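Local coordinates for mutual gliding motility protein C (MglC) (Myxococcus xanthus DK 1622, PDB 7CT3) that probably helps control cell polarity during gliding motility, as a Roadblock/LC7-domain protein that interacts with its paralog MglB, at residues A[52-55]-A[56-59]; A[109-112]-A[113-117]. All blocks are in the same frame, centred on the assembly; numbering follows the deposited sequence.

Interaction 1: residues A[52-55]-A[56-59]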
loop_
_atom_site.group_PDB
_atom_site.type_symbol
_atom_site.label_atom_id
_atom_site.label_comp_id
_atom_site.label_asym_id
_atom_site.label_seq_id
_atom_site.Cartn_x
_atom_site.Cartn_y
_atom_site.Cartn_z
ATOM N N ASN A 52 4.663 4.883 15.183
ATOM C CA ASN A 52 3.218 4.650 15.445
ATOM C C ASN A 52 2.597 3.747 14.367
ATOM O O ASN A 52 1.439 3.349 14.563
ATOM C CB ASN A 52 2.467 5.977 15.580
ATOM C CG ASN A 52 2.858 6.731 16.832
ATOM O OD1 ASN A 52 3.364 6.137 17.777
ATOM N ND2 ASN A 52 2.654 8.037 16.842
ATOM N N LEU A 53 3.319 3.440 13.281
ATOM C CA LEU A 53 2.856 2.516 12.207
ATOM C C LEU A 53 3.346 1.087 12.475
ATOM O O LEU A 53 2.772 0.171 11.879
ATOM C CB LEU A 53 3.373 2.985 10.839
ATOM C CG LEU A 53 2.731 4.241 10.251
ATOM C CD1 LEU A 53 3.424 4.639 8.955
ATOM C CD2 LEU A 53 1.241 4.049 10.006
ATOM N N LEU A 54 4.382 0.900 13.301
ATOM C CA LEU A 54 5.124 -0.389 13.398
ATOM C C LEU A 54 4.166 -1.557 13.670
ATOM O O LEU A 54 4.269 -2.566 12.949
ATOM C CB LEU A 54 6.208 -0.298 14.474
ATOM C CG LEU A 54 7.440 0.533 14.118
ATOM C CD1 LEU A 54 8.464 0.467 15.243
ATOM C CD2 LEU A 54 8.066 0.081 12.805
ATOM N N THR A 55 3.276 -1.444 14.661
ATOM C CA THR A 55 2.307 -2.517 15.019
ATOM C C THR A 55 1.480 -2.894 13.785
ATOM O O THR A 55 1.336 -4.108 13.506
ATOM C CB THR A 55 1.377 -2.094 16.160
ATOM O OG1 THR A 55 2.202 -1.821 17.290
ATOM C CG2 THR A 55 0.354 -3.153 16.517
ATOM N N GLN A 56 0.959 -1.884 13.084
ATOM C CA GLN A 56 0.016 -2.052 11.946
ATOM C C GLN A 56 0.769 -2.569 10.714
ATOM O O GLN A 56 0.183 -3.382 9.978
ATOM C CB GLN A 56 -0.722 -0.741 11.677
ATOM C CG GLN A 56 -1.507 -0.227 12.876
ATOM C CD GLN A 56 -2.259 -1.326 13.591
ATOM O OE1 GLN A 56 -3.032 -2.075 12.993
ATOM N NE2 GLN A 56 -2.037 -1.429 14.892
ATOM N N LEU A 57 2.017 -2.137 10.498
ATOM C CA LEU A 57 2.876 -2.657 9.399
ATOM C C LEU A 57 2.945 -4.184 9.505
ATOM O O LEU A 57 2.692 -4.858 8.499
ATOM C CB LEU A 57 4.284 -2.052 9.476
ATOM C CG LEU A 57 4.397 -0.586 9.072
ATOM C CD1 LEU A 57 5.798 -0.059 9.335
ATOM C CD2 LEU A 57 4.033 -0.396 7.613
ATOM N N ARG A 58 3.273 -4.708 10.688
ATOM C CA ARG A 58 3.465 -6.169 10.887
ATOM C C ARG A 58 2.117 -6.884 10.702
ATOM O O ARG A 58 2.118 -8.001 10.160
ATOM C CB ARG A 58 4.101 -6.456 12.249
ATOM C CG ARG A 58 4.635 -7.877 12.392
ATOM C CD ARG A 58 4.206 -8.531 13.696
ATOM N NE ARG A 58 2.753 -8.656 13.745
ATOM C CZ ARG A 58 2.048 -9.673 13.250
ATOM N NH1 ARG A 58 2.651 -10.704 12.678
ATOM N NH2 ARG A 58 0.730 -9.656 13.337
ATOM N N ASN A 59 1.007 -6.266 11.117
ATOM C CA ASN A 59 -0.355 -6.843 10.944
ATOM C C ASN A 59 -0.658 -6.975 9.445
ATOM O O ASN A 59 -1.038 -8.078 9.014
ATOM C CB ASN A 59 -1.432 -6.016 11.649
ATOM C CG ASN A 59 -1.361 -6.092 13.160
ATOM O OD1 ASN A 59 -0.750 -6.998 13.728
ATOM N ND2 ASN A 59 -1.989 -5.138 13.823
HETATM O O HOH W 1 1.925 -6.232 15.152
#
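Successive turns of helix 44-61, the helix of this Roadblock/LC7 domain that packs on strands 71-75 and 79-87, meet where the carbonyl oxygens of Leu-53, Leu-54 and Thr-55 accept from the N-H groups of Leu-57, Arg-58 and Asn-59. The i to i+4 bonds are unequal: Leu-57 N lies 2.8 Å from Leu-53 O, whereas Arg-58 N is 3.3 Å from Leu-54 O. On the buried side Leu-57 CG packs 4.1 Å from Leu-53 CB, and both leucines reach Val-74. Another side carries a polar network. Thr-55 O accepts hydrogen bonds from Asn-59 N and from water 1, the latter 2.8 Å from Thr-55 O; that water accepts in turn from Arg-58 NE, in the guanidinium plane at its edge. CG of Arg-58 stands opposite the backbone N (chi1 -166°) and the chain then folds at chi2 and chi3, which brings NH2 to the Asn-59 amide. Arg-58 NH2 gives a 3.1 Å bond to Asn-59 OD1, in the carbonyl plane on a lone pair, while NH1 is held by Glu-62 and the carbonyl of Phe-25. Asn-59 ND2 makes a weak bond of 3.3 Å to Gln-56 OE1; the two bonds together are consistent with the modelled orientation of the amide. An alanine in place of this asparagine is likely to leave Arg-58 NH2 without this acceptor and the Gln-56 amide freer to turn. Gln-56 NE2 lies beside Thr-55 CG2 at 3.4 Å. Leu-53 and Leu-57 buried against the strands, with polar groups on another side, mark an amphipathic helix laid on a sheet, here also packing through Leu-53 and Gln-56 against the second subunit.

Interaction 2: residues A[109-112]-A[113-117]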
loop_
_atom_site.group_PDB
_atom_site.type_symbol
_atom_site.label_atom_id
_atom_site.label_comp_id
_atom_site.label_asym_id
_atom_site.label_seq_id
_atom_site.Cartn_x
_atom_site.Cartn_y
_atom_site.Cartn_z
ATOM N N LEU A 109 12.502 -1.477 -4.302
ATOM C CA LEU A 109 12.265 -2.612 -3.372
ATOM C C LEU A 109 11.981 -3.886 -4.177
ATOM O O LEU A 109 12.461 -4.957 -3.761
ATOM C CB LEU A 109 11.136 -2.306 -2.386
ATOM C CG LEU A 109 11.240 -3.101 -1.087
ATOM C CD1 LEU A 109 12.444 -2.641 -0.274
ATOM C CD2 LEU A 109 9.969 -3.005 -0.265
ATOM N N ARG A 110 11.252 -3.783 -5.291
ATOM C CA ARG A 110 10.944 -4.950 -6.165
ATOM C C ARG A 110 12.258 -5.532 -6.707
ATOM O O ARG A 110 12.394 -6.767 -6.730
ATOM C CB ARG A 110 9.981 -4.564 -7.295
ATOM C CG ARG A 110 9.552 -5.740 -8.161
ATOM C CD ARG A 110 8.474 -5.399 -9.178
ATOM N NE ARG A 110 8.867 -4.332 -10.094
ATOM C CZ ARG A 110 9.626 -4.477 -11.188
ATOM N NH1 ARG A 110 10.114 -5.658 -11.538
ATOM N NH2 ARG A 110 9.903 -3.421 -11.931
ATOM N N VAL A 111 13.198 -4.674 -7.103
ATOM C CA VAL A 111 14.527 -5.078 -7.647
ATOM C C VAL A 111 15.383 -5.708 -6.536
ATOM O O VAL A 111 16.118 -6.663 -6.833
ATOM C CB VAL A 111 15.238 -3.875 -8.295
ATOM C CG1 VAL A 111 16.712 -4.152 -8.551
ATOM C CG2 VAL A 111 14.535 -3.446 -9.575
ATOM N N THR A 112 15.309 -5.187 -5.309
ATOM C CA THR A 112 16.219 -5.561 -4.193
ATOM C C THR A 112 15.729 -6.835 -3.484
ATOM O O THR A 112 16.588 -7.594 -3.003
ATOM C CB THR A 112 16.396 -4.385 -3.225
ATOM O OG1 THR A 112 16.751 -3.237 -4.000
ATOM C CG2 THR A 112 17.455 -4.643 -2.178
ATOM N N ALA A 113 14.414 -7.070 -3.411
ATOM C CA ALA A 113 13.808 -8.182 -2.633
ATOM C C ALA A 113 14.465 -9.524 -2.969
ATOM O O ALA A 113 14.811 -10.269 -2.056
ATOM C CB ALA A 113 12.313 -8.225 -2.836
ATOM N N PRO A 114 14.638 -9.915 -4.256
ATOM C CA PRO A 114 15.290 -11.189 -4.579
ATOM C C PRO A 114 16.740 -11.295 -4.073
ATOM O O PRO A 114 17.164 -12.384 -3.718
ATOM C CB PRO A 114 15.271 -11.300 -6.114
ATOM C CG PRO A 114 14.583 -10.052 -6.634
ATOM C CD PRO A 114 14.167 -9.203 -5.454
ATOM N N LYS A 115 17.464 -10.176 -4.033
ATOM C CA LYS A 115 18.862 -10.120 -3.528
ATOM C C LYS A 115 18.867 -10.416 -2.024
ATOM O O LYS A 115 19.735 -11.188 -1.575
ATOM C CB LYS A 115 19.496 -8.758 -3.820
ATOM C CG LYS A 115 19.533 -8.373 -5.290
ATOM C CD LYS A 115 20.422 -7.188 -5.551
ATOM C CE LYS A 115 19.989 -6.382 -6.754
ATOM N NZ LYS A 115 20.839 -5.184 -6.920
ATOM N N VAL A 116 17.920 -9.843 -1.278
ATOM C CA VAL A 116 17.769 -10.092 0.186
ATOM C C VAL A 116 17.383 -11.564 0.389
ATOM O O VAL A 116 17.978 -12.213 1.274
ATOM C CB VAL A 116 16.754 -9.122 0.821
ATOM C CG1 VAL A 116 16.437 -9.480 2.266
ATOM C CG2 VAL A 116 17.231 -7.679 0.726
ATOM N N ARG A 117 16.447 -12.082 -0.415
ATOM C CA ARG A 117 15.965 -13.490 -0.332
ATOM C C ARG A 117 17.136 -14.455 -0.533
ATOM O O ARG A 117 17.149 -15.505 0.134
ATOM C CB ARG A 117 14.873 -13.770 -1.367
ATOM C CG ARG A 117 13.504 -13.248 -0.962
ATOM C CD ARG A 117 12.364 -13.967 -1.657
ATOM N NE ARG A 117 12.239 -13.501 -3.026
ATOM C CZ ARG A 117 11.548 -12.431 -3.420
ATOM N NH1 ARG A 117 10.878 -11.693 -2.550
ATOM N NH2 ARG A 117 11.525 -12.105 -4.699
HETATM O O HOH W 2 10.357 -9.225 -6.184
#
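Lys-115 leans back along helix 102-117 over the carbonyls of Thr-112 and Val-111, and its side chain can be followed atom by atom. Lys-115 CB sits 3.2 Å from Thr-112 O. Lys-115 CG, set opposite the carbonyl carbon (chi1 -58°), is 3.8 Å from Thr-112 O and turns toward the preceding turn. CD carries the extended chain outward without a close approach of its own. Lys-115 CE then passes 3.9 Å from Val-111 O and 4.4 Å from Val-111 CG1, and NZ extends beyond CE. The methylenes thus flank a carbonyl whose usual helical donor, Lys-115 N, has gone elsewhere: that N-H makes a weak, bent bond of 2.9 Å to Thr-112 O (123° at the hydrogen). Thr-112 O is shared, since Val-116 N also donates to it, nearly along the C=O axis. The cause is Pro-114, whose nitrogen has no hydrogen and whose CD instead lies 3.3 Å from Arg-110 O. Water 2 fills part of this loss by donating to Arg-110 O at 3.2 Å, and it accepts weakly from Arg-117 NH2 at the guanidinium edge. One face of that guanidinium covers the Ala-113 to Pro-114 peptide, with Pro-114 N 3.8 Å from its plane, while NH1 is anchored on the carbonyl of Leu-85. Thr-112 OG1 bonds to Val-108 O, and its side chain touches His-6 and Val-10 of helix 4-13. Chemically, the proline removes one amide donor and displaces another: the water supplies a donor to Arg-110 O, Lys-115 N finds a weak substitute in Thr-112 O, and the bonds from Val-116 N to Thr-112 O and from Arg-117 N to Ala-113 O keep the i to i+4 pattern beyond the kink.

Overall arrangement
Interactions 1 and 2 follow each other along the chain and lie on opposite sides of its centre, with the sheet between them: their centres are 21 Å apart and their nearest atoms about 10 Å, so they do not touch. Both reach strand 79-87, Leu-57 through Thr-81 and Met-83, Leu-109 and Val-116 through Val-82 and Val-86. Residues 52-59 border the second subunit, whereas no other chain of the assembly touches 109-117. A sodium ion is bound at Leu-64, Thr-66 and Val-69; it lies about 11 Å from the side chain of Ala-113, while Gln-56 and Leu-53 pack on Thr-66 and Val-69 of the second subunit.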